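Local coordinates for protein type III effector NopAA (Sinorhizobium fredii USDA 257, PDB 6SDU) that hydrolyses xyloglucan as a secreted type III effector of a symbiotic bacterium, through a glycosyl hydrolase family 12 domain that binds cellobiose, at residues A[104-108]-A[227-232]. Sequence-based numbering, arbitrary orientation.
Sequences WDVAY and FNFNNW
In a beta-sandwich, side chains rather than backbone hydrogen bonds fill the space between facing sheets; the jelly roll of glycosyl hydrolase family 12 illustrates this. Segment 104-108, on strand 103-112, belongs to the sheet that carries the sugar site; segment 227-232, on strand 225-236, to the sheet packed behind it. The segments run nearly parallel, their axes crossing at -22° and 11.0 Å apart; Val106 CA lies 9.2 Å from Phe227 CA, and Tyr108 CA 10.9 Å from Trp232 CA. Phe227 (chi1 m) directs its ring edge at the face of Trp104 in a T-shaped pair: planes at 87°, ring centroid 4.9 Å from that of the indole five-membered ring, CE2 of Phe227 3.7 Å from CD2 of Trp104. The p rotamer of Trp104 places NE1 to hydrogen-bond Gly101 O. Phe229, also m, meets Val106 with its ring edge, CE1 of Phe229 lying 3.9 Å from Val106 CG1, while Trp58 stacks on it. A classic beta bulge follows: Asn230 and Asn231 both face a single residue of strand 90-97, and Asn230 (phi/psi -78/-30) departs from the otherwise extended backbone; thus Trp232, three positions after Phe229, again points into the sandwich. Trp232 (chi1 t) meets Tyr108 obliquely, planes at 40°, and Tyr214 lies against both rings. On the opposite, sugar-binding face of its sheet, Asp105 points away from this core, its OD1 close to the like-charged OE1 of Glu217, which lines the glucose pocket. Tyr108 OH hydrogen-bonds Ser92 OG, and CE1 of Tyr108 sits 3.8 Å from CZ2 of Trp232.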
loop_
_atom_site.group_PDB
_atom_site.type_symbol
_atom_site.label_atom_id
_atom_site.label_comp_id
_atom_site.label_asym_id
_atom_site.label_seq_id
_atom_site.Cartn_x
_atom_site.Cartn_y
_atom_site.Cartn_z
ATOM N N TRP A 104 6.648 -8.293 5.380
ATOM C CA TRP A 104 6.281 -7.036 4.732
ATOM C C TRP A 104 5.185 -7.269 3.698
ATOM O O TRP A 104 4.868 -8.400 3.313
ATOM C CB TRP A 104 7.503 -6.368 4.078
ATOM C CG TRP A 104 8.354 -7.327 3.277
ATOM C CD1 TRP A 104 9.486 -7.957 3.701
ATOM C CD2 TRP A 104 8.136 -7.769 1.923
ATOM N NE1 TRP A 104 9.985 -8.757 2.701
ATOM C CE2 TRP A 104 9.174 -8.660 1.602
ATOM C CE3 TRP A 104 7.163 -7.499 0.955
ATOM C CZ2 TRP A 104 9.270 -9.284 0.343
ATOM C CZ3 TRP A 104 7.260 -8.106 -0.280
ATOM C CH2 TRP A 104 8.297 -8.993 -0.578
ATOM N N ASP A 105 4.593 -6.167 3.265
ATOM C CA ASP A 105 3.626 -6.201 2.188
ATOM C C ASP A 105 3.811 -4.931 1.375
ATOM O O ASP A 105 3.947 -3.852 1.937
ATOM C CB ASP A 105 2.206 -6.353 2.716
ATOM C CG ASP A 105 1.807 -5.250 3.688
ATOM O OD1 ASP A 105 1.237 -4.217 3.237
ATOM O OD2 ASP A 105 2.021 -5.437 4.907
ATOM N N VAL A 106 3.954 -5.090 0.062
ATOM C CA VAL A 106 4.013 -3.974 -0.865
ATOM C C VAL A 106 2.561 -3.655 -1.211
ATOM O O VAL A 106 1.832 -4.539 -1.671
ATOM C CB VAL A 106 4.828 -4.342 -2.120
ATOM C CG1 VAL A 106 4.866 -3.188 -3.096
ATOM C CG2 VAL A 106 6.254 -4.723 -1.720
ATOM N N ALA A 107 2.119 -2.418 -0.970
ATOM C CA ALA A 107 0.691 -2.156 -1.147
ATOM C C ALA A 107 0.401 -0.747 -1.646
ATOM O O ALA A 107 1.113 0.205 -1.313
ATOM C CB ALA A 107 -0.069 -2.352 0.175
ATOM N N TYR A 108 -0.707 -0.630 -2.406
ATOM C CA TYR A 108 -1.355 0.647 -2.669
ATOM C C TYR A 108 -2.097 1.051 -1.405
ATOM O O TYR A 108 -2.661 0.198 -0.709
ATOM C CB TYR A 108 -2.374 0.534 -3.815
ATOM C CG TYR A 108 -1.757 0.662 -5.169
ATOM C CD1 TYR A 108 -1.485 1.911 -5.712
ATOM C CD2 TYR A 108 -1.391 -0.467 -5.887
ATOM C CE1 TYR A 108 -0.889 2.034 -6.955
ATOM C CE2 TYR A 108 -0.799 -0.357 -7.136
ATOM C CZ TYR A 108 -0.536 0.898 -7.655
ATOM O OH TYR A 108 0.060 1.028 -8.886
ATOM N N PHE A 227 14.180 -2.508 -1.440
ATOM C CA PHE A 227 13.001 -2.493 -2.307
ATOM C C PHE A 227 13.198 -1.425 -3.369
ATOM O O PHE A 227 13.406 -0.260 -3.033
ATOM C CB PHE A 227 11.718 -2.202 -1.512
ATOM C CG PHE A 227 11.420 -3.207 -0.426
ATOM C CD1 PHE A 227 12.061 -3.126 0.800
ATOM C CD2 PHE A 227 10.481 -4.217 -0.626
ATOM C CE1 PHE A 227 11.775 -4.034 1.810
ATOM C CE2 PHE A 227 10.200 -5.130 0.372
ATOM C CZ PHE A 227 10.863 -5.051 1.585
ATOM N N ASN A 228 13.166 -1.815 -4.641
ATOM C CA ASN A 228 13.311 -0.879 -5.746
ATOM C C ASN A 228 11.981 -0.719 -6.474
ATOM O O ASN A 228 11.373 -1.711 -6.902
ATOM C CB ASN A 228 14.373 -1.335 -6.753
ATOM C CG ASN A 228 15.762 -1.384 -6.161
ATOM O OD1 ASN A 228 16.268 -0.379 -5.671
ATOM N ND2 ASN A 228 16.403 -2.548 -6.236
ATOM N N PHE A 229 11.564 0.522 -6.673
ATOM C CA PHE A 229 10.347 0.794 -7.422
ATOM C C PHE A 229 10.873 1.444 -8.692
ATOM O O PHE A 229 11.114 2.653 -8.739
ATOM C CB PHE A 229 9.378 1.660 -6.608
ATOM C CG PHE A 229 8.942 1.004 -5.312
ATOM C CD1 PHE A 229 7.859 0.139 -5.282
ATOM C CD2 PHE A 229 9.641 1.218 -4.136
ATOM C CE1 PHE A 229 7.463 -0.479 -4.089
ATOM C CE2 PHE A 229 9.262 0.584 -2.937
ATOM C CZ PHE A 229 8.183 -0.267 -2.916
ATOM N N ASN A 230 10.995 0.632 -9.745
ATOM C CA ASN A 230 11.630 1.106 -10.969
ATOM C C ASN A 230 10.689 1.977 -11.762
ATOM O O ASN A 230 11.131 2.901 -12.456
ATOM C CB ASN A 230 12.054 -0.062 -11.857
ATOM C CG ASN A 230 13.029 -0.968 -11.186
ATOM O OD1 ASN A 230 13.979 -0.507 -10.547
ATOM N ND2 ASN A 230 12.830 -2.275 -11.345
ATOM N N ASN A 231 9.394 1.715 -11.651
ATOM C CA ASN A 231 8.443 2.644 -12.207
ATOM C C ASN A 231 7.232 2.708 -11.297
ATOM O O ASN A 231 6.838 1.698 -10.708
ATOM C CB ASN A 231 8.037 2.251 -13.623
ATOM C CG ASN A 231 7.056 3.223 -14.201
ATOM O OD1 ASN A 231 7.369 4.400 -14.349
ATOM N ND2 ASN A 231 5.844 2.758 -14.484
ATOM N N TRP A 232 6.689 3.919 -11.153
ATOM C CA TRP A 232 5.398 4.143 -10.509
ATOM C C TRP A 232 4.807 5.410 -11.100
ATOM O O TRP A 232 5.439 6.468 -11.039
ATOM C CB TRP A 232 5.508 4.266 -8.982
ATOM C CG TRP A 232 4.144 4.136 -8.336
ATOM C CD1 TRP A 232 3.440 2.977 -8.164
ATOM C CD2 TRP A 232 3.294 5.195 -7.832
ATOM N NE1 TRP A 232 2.223 3.240 -7.583
ATOM C CE2 TRP A 232 2.107 4.588 -7.368
ATOM C CE3 TRP A 232 3.428 6.579 -7.716
ATOM C CZ2 TRP A 232 1.073 5.314 -6.777
ATOM C CZ3 TRP A 232 2.394 7.302 -7.138
ATOM C CH2 TRP A 232 1.241 6.667 -6.662
#